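Local coordinates for protein putative 6-pyruvoyl tetrahydrobiopterin synthase (Caenorhabditis elegans, PDB 2G64) that probably converts 7,8-dihydroneopterin triphosphate into 6-pyruvoyl tetrahydropterin, a zinc-dependent step of tetrahydrobiopterin biosynthesis, at residues D13-A18 and L77-V82; N47-V52 and T126-P131; M108-K113 and F135-S140. The protein carries 1 engineered substitution. All blocks are in the same frame, centred on the assembly; numbering follows the deposited sequence. Where two conformers were deposited one is given.

Interaction 1: residues D13-A18 and L77-V82; sequences DSFSAA and LVLDTV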
# COMPACT_ATOMS: atom_id res chain seq x y z
N ASP A 13 13.76 3.48 -2.16
CA ASP A 13 13.77 4.91 -1.81
C ASP A 13 12.96 5.61 -2.91
O ASP A 13 12.30 4.93 -3.70
CB ASP A 13 15.21 5.42 -1.75
CG ASP A 13 15.39 6.60 -0.82
OD1 ASP A 13 14.50 7.48 -0.74
OD2 ASP A 13 16.45 6.67 -0.16
N SER A 14 12.95 6.94 -2.93
CA SER A 14 12.14 7.67 -3.91
C SER A 14 12.78 9.02 -4.21
O SER A 14 13.63 9.50 -3.45
CB SER A 14 10.75 7.91 -3.35
OG SER A 14 10.84 8.65 -2.15
N PHE A 15 12.38 9.62 -5.32
CA PHE A 15 12.78 10.99 -5.66
C PHE A 15 11.68 11.71 -6.44
O PHE A 15 10.90 11.08 -7.14
CB PHE A 15 14.14 11.03 -6.40
CG PHE A 15 14.14 10.32 -7.75
CD1 PHE A 15 13.96 11.03 -8.93
CD2 PHE A 15 14.39 8.94 -7.84
CE1 PHE A 15 13.97 10.39 -10.18
CE2 PHE A 15 14.40 8.27 -9.07
CZ PHE A 15 14.20 9.00 -10.25
N SER A 16 11.60 13.02 -6.28
CA SER A 16 10.59 13.78 -6.98
C SER A 16 11.27 14.56 -8.10
O SER A 16 12.31 15.18 -7.90
CB SER A 16 9.84 14.69 -6.00
OG SER A 16 9.10 13.91 -5.06
N ALA A 17 10.72 14.48 -9.31
CA ALA A 17 11.37 15.17 -10.42
C ALA A 17 10.35 15.59 -11.46
O ALA A 17 9.29 14.97 -11.62
CB ALA A 17 12.47 14.30 -11.06
N ALA A 18 10.70 16.64 -12.20
CA ALA A 18 9.95 17.04 -13.37
C ALA A 18 10.60 16.45 -14.62
O ALA A 18 11.81 16.24 -14.67
CB ALA A 18 9.92 18.60 -13.47
N LEU A 77 24.10 9.32 -3.20
CA LEU A 77 24.91 9.99 -4.22
C LEU A 77 24.19 10.03 -5.56
O LEU A 77 24.18 11.07 -6.25
CB LEU A 77 26.24 9.28 -4.37
CG LEU A 77 27.28 9.56 -3.29
CD1 LEU A 77 28.52 8.76 -3.61
CD2 LEU A 77 27.60 11.07 -3.23
N VAL A 78 23.54 8.92 -5.92
CA VAL A 78 22.77 8.87 -7.15
C VAL A 78 21.51 9.75 -7.03
O VAL A 78 21.18 10.50 -7.96
CB VAL A 78 22.37 7.40 -7.51
CG1 VAL A 78 21.65 7.34 -8.84
CG2 VAL A 78 23.62 6.48 -7.52
N LEU A 79 20.81 9.64 -5.91
CA LEU A 79 19.55 10.36 -5.71
C LEU A 79 19.78 11.88 -5.74
O LEU A 79 18.91 12.64 -6.16
CB LEU A 79 18.89 9.92 -4.41
CG LEU A 79 18.20 8.55 -4.48
CD1 LEU A 79 17.93 8.07 -3.04
CD2 LEU A 79 16.90 8.64 -5.28
N ASP A 80 20.96 12.31 -5.30
CA ASP A 80 21.29 13.74 -5.27
C ASP A 80 21.24 14.34 -6.68
O ASP A 80 20.95 15.52 -6.85
CB ASP A 80 22.71 13.93 -4.73
CG ASP A 80 22.78 13.90 -3.22
OD1 ASP A 80 21.73 13.90 -2.54
OD2 ASP A 80 23.92 13.85 -2.70
N THR A 81 21.56 13.51 -7.68
CA THR A 81 21.55 13.94 -9.08
C THR A 81 20.16 14.21 -9.67
O THR A 81 20.04 14.91 -10.68
CB THR A 81 22.31 12.96 -10.00
OG1 THR A 81 21.53 11.77 -10.27
CG2 THR A 81 23.70 12.60 -9.44
N VAL A 82 19.13 13.62 -9.07
CA VAL A 82 17.79 13.65 -9.65
C VAL A 82 16.69 14.19 -8.71
O VAL A 82 15.65 14.66 -9.16
CB VAL A 82 17.37 12.25 -10.19
CG1 VAL A 82 18.26 11.84 -11.35
CG2 VAL A 82 17.46 11.19 -9.07
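Helix-on-sheet packing of the 6-pyruvoyl tetrahydropterin synthase fold sets Leu-79 of helix 68-80, and Val-82 beyond it, against Phe-15 of strand 6-19. Val-82 CG2 sits over one face of the Phe-15 ring. It is a CH-pi contact, with Val-82 CG2 3.6 Å from the Phe-15 ring centroid and 16° off the ring normal. Val-82 CG2 is shifted toward the rim, nearest to Phe-15 CD1 at 3.5 Å. In Phe-15, chi1 of 62° sets CG between the backbone N and the carbonyl carbon, on the side of Leu-79 and Val-82. The two methyls of Leu-79 part company. Leu-79 CD2 approaches Phe-15 CD2 obliquely at 3.6 Å. Leu-79 CD1 lies 3.5 Å from Asp-13 OD2. The other oxygen, Asp-13 OD1, uses its anti lone pair to accept from Ser-14 N at 2.7 Å. Further along, Ala-17 CB meets Val-82 O at 3.7 Å. Tyr-48 stacks on the Phe-15 ring, and Met-108 touches it too. Ser-16 OG bonds to Asn-47 OD1. The contact is mainly apolar and depends on close fit more than on polar bonds. The bond from Ser-14 N is likely to steady the Asp-13 carboxylate beside the leucine methyl.

Interaction 2: residues N47-V52 and T126-P131; sequences NYVWKV and TIEETP. With NA (sodium ion), chain B.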
# COMPACT_ATOMS: atom_id res chain seq x y z
N ASN A 47 6.56 11.33 -8.49
CA ASN A 47 7.38 10.75 -7.43
C ASN A 47 7.83 9.39 -7.93
O ASN A 47 7.01 8.51 -8.14
CB ASN A 47 6.55 10.55 -6.16
CG ASN A 47 5.88 11.82 -5.71
OD1 ASN A 47 6.52 12.86 -5.56
ND2 ASN A 47 4.58 11.73 -5.47
N TYR A 48 9.12 9.25 -8.19
CA TYR A 48 9.62 8.00 -8.74
C TYR A 48 10.01 7.12 -7.56
O TYR A 48 10.73 7.58 -6.67
CB TYR A 48 10.86 8.29 -9.59
CG TYR A 48 10.62 8.96 -10.92
CD1 TYR A 48 10.38 8.20 -12.07
CD2 TYR A 48 10.69 10.35 -11.05
CE1 TYR A 48 10.18 8.81 -13.32
CE2 TYR A 48 10.52 10.96 -12.29
CZ TYR A 48 10.25 10.20 -13.41
OH TYR A 48 10.08 10.81 -14.62
N VAL A 49 9.55 5.88 -7.53
CA VAL A 49 10.07 4.94 -6.54
C VAL A 49 11.30 4.23 -7.17
O VAL A 49 11.22 3.72 -8.29
CB VAL A 49 9.02 3.89 -6.13
CG1 VAL A 49 9.60 2.91 -5.14
CG2 VAL A 49 7.79 4.59 -5.49
N TRP A 50 12.40 4.19 -6.44
CA TRP A 50 13.60 3.52 -6.93
C TRP A 50 13.89 2.30 -6.05
O TRP A 50 14.08 2.45 -4.85
CB TRP A 50 14.79 4.48 -6.81
CG TRP A 50 16.06 3.97 -7.43
CD1 TRP A 50 16.18 3.10 -8.48
CD2 TRP A 50 17.40 4.33 -7.05
NE1 TRP A 50 17.53 2.90 -8.79
CE2 TRP A 50 18.29 3.65 -7.93
CE3 TRP A 50 17.94 5.18 -6.07
CZ2 TRP A 50 19.70 3.78 -7.84
CZ3 TRP A 50 19.35 5.29 -5.97
CH2 TRP A 50 20.20 4.61 -6.86
N LYS A 51 13.92 1.10 -6.62
CA LYS A 51 14.33 -0.04 -5.78
C LYS A 51 15.64 -0.60 -6.31
O LYS A 51 15.78 -0.81 -7.50
CB LYS A 51 13.27 -1.14 -5.78
CG LYS A 51 11.84 -0.65 -5.56
CD LYS A 51 10.90 -1.83 -5.44
CE LYS A 51 9.46 -1.36 -5.15
NZ LYS A 51 8.53 -2.54 -5.12
N VAL A 52 16.57 -0.85 -5.41
CA VAL A 52 17.91 -1.32 -5.78
C VAL A 52 18.06 -2.71 -5.19
O VAL A 52 18.02 -2.88 -3.97
CB VAL A 52 18.99 -0.39 -5.18
CG1 VAL A 52 20.40 -1.03 -5.30
CG2 VAL A 52 18.92 0.96 -5.88
N THR A 126 14.68 -1.10 -10.18
CA THR A 126 13.28 -0.88 -10.51
C THR A 126 12.99 0.62 -10.41
O THR A 126 13.42 1.27 -9.46
CB THR A 126 12.37 -1.64 -9.51
OG1 THR A 126 12.66 -3.03 -9.58
CG2 THR A 126 10.88 -1.43 -9.85
N ILE A 127 12.25 1.15 -11.38
CA ILE A 127 11.69 2.49 -11.27
C ILE A 127 10.18 2.37 -11.38
O ILE A 127 9.68 1.80 -12.34
CB ILE A 127 12.22 3.41 -12.41
CG1 ILE A 127 13.70 3.78 -12.16
CG2 ILE A 127 11.34 4.67 -12.53
CD1 ILE A 127 13.95 4.63 -10.90
N GLU A 128 9.45 2.89 -10.40
CA GLU A 128 8.00 3.01 -10.54
C GLU A 128 7.71 4.47 -10.81
O GLU A 128 7.86 5.33 -9.95
CB GLU A 128 7.27 2.51 -9.28
CG GLU A 128 7.71 1.12 -8.81
CD GLU A 128 6.87 0.54 -7.68
OE1 GLU A 128 6.13 1.29 -7.02
OE2 GLU A 128 6.96 -0.70 -7.46
N GLU A 129 7.31 4.75 -12.04
CA GLU A 129 6.98 6.10 -12.46
C GLU A 129 5.69 6.57 -11.78
O GLU A 129 5.60 7.73 -11.36
CB GLU A 129 6.82 6.04 -13.97
CG GLU A 129 6.25 7.23 -14.63
CD GLU A 129 5.90 6.86 -16.05
OE1 GLU A 129 4.70 6.64 -16.33
OE2 GLU A 129 6.83 6.72 -16.86
N THR A 130 4.72 5.67 -11.69
CA THR A 130 3.57 5.79 -10.80
C THR A 130 3.32 4.40 -10.23
O THR A 130 3.97 3.44 -10.64
CB THR A 130 2.29 6.23 -11.55
OG1 THR A 130 1.80 5.12 -12.30
CG2 THR A 130 2.57 7.42 -12.50
N PRO A 131 2.40 4.28 -9.27
CA PRO A 131 2.09 2.95 -8.73
C PRO A 131 1.61 1.95 -9.77
O PRO A 131 1.61 0.74 -9.50
CB PRO A 131 1.02 3.25 -7.66
CG PRO A 131 1.33 4.71 -7.24
CD PRO A 131 1.66 5.36 -8.58
NA NA B . 5.49 5.94 -8.15
O HOH W 1 14.79 -3.69 -8.03
O HOH W 2 7.97 -3.03 -8.10
O HOH W 3 4.78 3.67 -6.98
O HOH W 4 3.95 7.95 -7.03
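Glu-128 OE2 is gripped twice, by a water that donates at 2.6 Å and by Lys-51 NZ in a weak, long salt bridge of 3.4 Å. The same water accepts from Lys-51 NZ and closes a small polar ring. Glu-128 is extended beyond CG (chi2 -172°) and crosses the lysine obliquely. Glu-128 OE1 accepts from a second water at 2.7 Å. That water binds a sodium ion, to which Asn-47 O also contributes at 3.0 Å. An alanine in place of Glu-128 would probably leave Lys-51 without this charge partner and the sodium-bound water without this acceptor. The backbones form an antiparallel pair, with Glu-128 N bonded to Val-49 O at 2.9 Å. On the opposite face of the sheet Ile-127 splits its contacts. Ile-127 CD1 lies 3.6 Å from Trp-50 CD1, and Ile-127 CG2 meets Tyr-48 CD1 at the ring edge, 3.7 Å away. Glu-129, probably part of the charge relay as in related enzymes, bonds through OE2 to Ser-101 OG. Strand 6-19 flanks the pair beyond 47-52, and strand 133-137 lies beyond 126-128. Trp-50 is packed by Met-108 and Leu-112 of helix 101-115 and by Met-75 and Leu-79 of helix 68-80.

Interaction 3: residues M108-K113 and F135-S140; sequences MFEKLK and FTYKGS. Engineered in segment 135-140: Ser-140 (natural residue Cys).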
# COMPACT_ATOMS: atom_id res chain seq x y z
N MET A 108 19.86 5.19 -13.65
CA MET A 108 20.06 5.00 -12.22
C MET A 108 20.93 3.76 -11.96
O MET A 108 21.80 3.78 -11.10
CB MET A 108 18.73 4.87 -11.49
CG MET A 108 17.84 6.12 -11.65
SD MET A 108 18.44 7.58 -10.78
CE MET A 108 18.06 7.16 -9.06
N PHE A 109 20.66 2.69 -12.69
CA PHE A 109 21.48 1.47 -12.62
C PHE A 109 22.95 1.81 -12.91
O PHE A 109 23.85 1.46 -12.15
CB PHE A 109 20.97 0.47 -13.65
CG PHE A 109 21.62 -0.88 -13.60
CD1 PHE A 109 21.04 -1.93 -12.89
CD2 PHE A 109 22.82 -1.12 -14.28
CE1 PHE A 109 21.65 -3.20 -12.86
CE2 PHE A 109 23.43 -2.38 -14.26
CZ PHE A 109 22.83 -3.42 -13.54
N GLU A 110 23.20 2.50 -14.02
CA GLU A 110 24.58 2.77 -14.42
C GLU A 110 25.28 3.75 -13.48
O GLU A 110 26.46 3.57 -13.15
CB GLU A 110 24.65 3.22 -15.88
CG GLU A 110 24.32 2.11 -16.89
CD GLU A 110 25.27 0.91 -16.81
OE1 GLU A 110 26.43 1.08 -16.37
OE2 GLU A 110 24.87 -0.22 -17.19
N LYS A 111 24.57 4.80 -13.05
CA LYS A 111 25.14 5.77 -12.12
C LYS A 111 25.45 5.12 -10.76
O LYS A 111 26.51 5.36 -10.15
CB LYS A 111 24.21 6.98 -11.94
CG LYS A 111 24.71 8.01 -10.94
CD LYS A 111 25.81 8.87 -11.58
CE LYS A 111 26.54 9.69 -10.53
NZ LYS A 111 27.81 10.25 -11.09
N LEU A 112 24.56 4.26 -10.30
CA LEU A 112 24.79 3.56 -9.04
C LEU A 112 25.99 2.65 -9.20
O LEU A 112 26.89 2.66 -8.37
CB LEU A 112 23.59 2.75 -8.59
CG LEU A 112 23.80 1.96 -7.31
CD1 LEU A 112 24.24 2.90 -6.17
CD2 LEU A 112 22.54 1.15 -6.93
N LYS A 113 26.00 1.88 -10.27
CA LYS A 113 27.13 0.96 -10.49
C LYS A 113 28.47 1.72 -10.43
O LYS A 113 29.46 1.22 -9.86
CB LYS A 113 26.94 0.20 -11.79
CG LYS A 113 27.60 -1.16 -11.84
CD LYS A 113 27.00 -1.97 -12.98
CE LYS A 113 28.06 -2.74 -13.74
NZ LYS A 113 27.51 -3.32 -15.00
N PHE A 135 9.07 -0.25 -14.15
CA PHE A 135 10.16 -0.62 -15.09
C PHE A 135 11.35 -1.24 -14.38
O PHE A 135 11.72 -0.80 -13.27
CB PHE A 135 10.61 0.62 -15.85
CG PHE A 135 9.47 1.33 -16.53
CD1 PHE A 135 9.20 1.11 -17.87
CD2 PHE A 135 8.61 2.15 -15.79
CE1 PHE A 135 8.11 1.71 -18.50
CE2 PHE A 135 7.51 2.76 -16.42
CZ PHE A 135 7.27 2.54 -17.77
N THR A 136 11.98 -2.24 -15.01
CA THR A 136 13.16 -2.83 -14.40
C THR A 136 14.26 -3.03 -15.41
O THR A 136 14.01 -3.14 -16.63
CB THR A 136 12.87 -4.17 -13.68
OG1 THR A 136 12.83 -5.24 -14.63
CG2 THR A 136 11.55 -4.10 -12.85
N TYR A 137 15.47 -3.07 -14.91
CA TYR A 137 16.65 -3.17 -15.77
C TYR A 137 17.70 -3.94 -15.00
O TYR A 137 17.89 -3.71 -13.80
CB TYR A 137 17.16 -1.78 -16.12
CG TYR A 137 18.39 -1.80 -17.00
CD1 TYR A 137 18.38 -2.44 -18.23
CD2 TYR A 137 19.58 -1.18 -16.58
CE1 TYR A 137 19.53 -2.46 -19.04
CE2 TYR A 137 20.70 -1.19 -17.37
CZ TYR A 137 20.67 -1.82 -18.60
OH TYR A 137 21.78 -1.81 -19.39
N LYS A 138 18.35 -4.88 -15.69
CA LYS A 138 19.39 -5.72 -15.07
C LYS A 138 20.78 -5.55 -15.68
O LYS A 138 21.71 -6.32 -15.38
CB LYS A 138 19.01 -7.20 -15.11
CG LYS A 138 17.84 -7.58 -14.21
CD LYS A 138 17.43 -9.03 -14.52
CE LYS A 138 16.51 -9.59 -13.48
NZ LYS A 138 16.48 -11.10 -13.57
N GLY A 139 20.94 -4.54 -16.51
CA GLY A 139 22.26 -4.20 -17.05
C GLY A 139 22.52 -4.98 -18.34
O GLY A 139 21.64 -5.64 -18.87
N SER A 140 23.76 -4.89 -18.82
CA SER A 140 24.20 -5.69 -19.97
C SER A 140 24.50 -7.12 -19.55
O SER A 140 24.38 -7.50 -18.37
CB SER A 140 25.45 -5.06 -20.60
OG SER A 140 25.15 -3.81 -21.19
OXT SER A 140 24.88 -7.95 -20.37
O HOH W 5 23.56 0.02 -19.27
O HOH W 6 25.65 -2.83 -17.27
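Gly-139, with phi 88° and psi -172°, turns the chain past the ring of Phe-109, so that Gly-139 CA lies 3.5 Å from Phe-109 CE2. A CB here would clash at 2.8 Å from Phe-109 CE2 and jam against the carbonyl O of Lys-138, so the place calls for glycine. Phe-109 has CG anti to its backbone N, and its ring reaches from helix 101-115 to the last strand. Tyr-137 turns an edge toward the Phe-109 face. The T-shaped pair has centroids 5.0 Å apart and planes at 74°. Tyr-137 CD2 comes within 3.6 Å of Phe-109 CG. Gly-139 N lies over the centre of the Tyr-137 ring. Glu-110 is bent at chi2 and brings its carboxylate near the tyrosine hydroxyl. A water donates to Glu-110 OE2 at 2.5 Å and is 2.6 Å from Tyr-137 OH. A second water donates to Glu-110 OE2 and accepts from Lys-113 NZ and from the backbone N of the engineered, poorly ordered Ser-140. Leu-122 and Val-125 pack on Phe-109, and 135-137 pair with a strand of another subunit. The aromatic pair packs helix on strand; water joins the Glu-110 carboxylate to the tyrosine hydroxyl and probably eases its charge beside the ring edge.

All three interactions involve one sheet. Strand order 6-19, 44-57, 122-128, 133-137 puts interaction 1 on the first of these, interaction 2 between the middle two and interaction 3 on the last. Centres of interactions 1 and 2 lie about 10 Å apart, 2 and 3 about 13 Å, 1 and 3 about 14 Å. Along the chain, interaction 2 alternates with each of the others, while interaction 1 closes before interaction 3 opens. Helices 68-80 and 101-115 meet through Val-78, which touches Met-108 and Leu-112. Interactions 1 and 2 also touch a neighbouring subunit, and segment 135-140 extends the sheet into a different one, so the helix-backed sheet is tied to the hexamer.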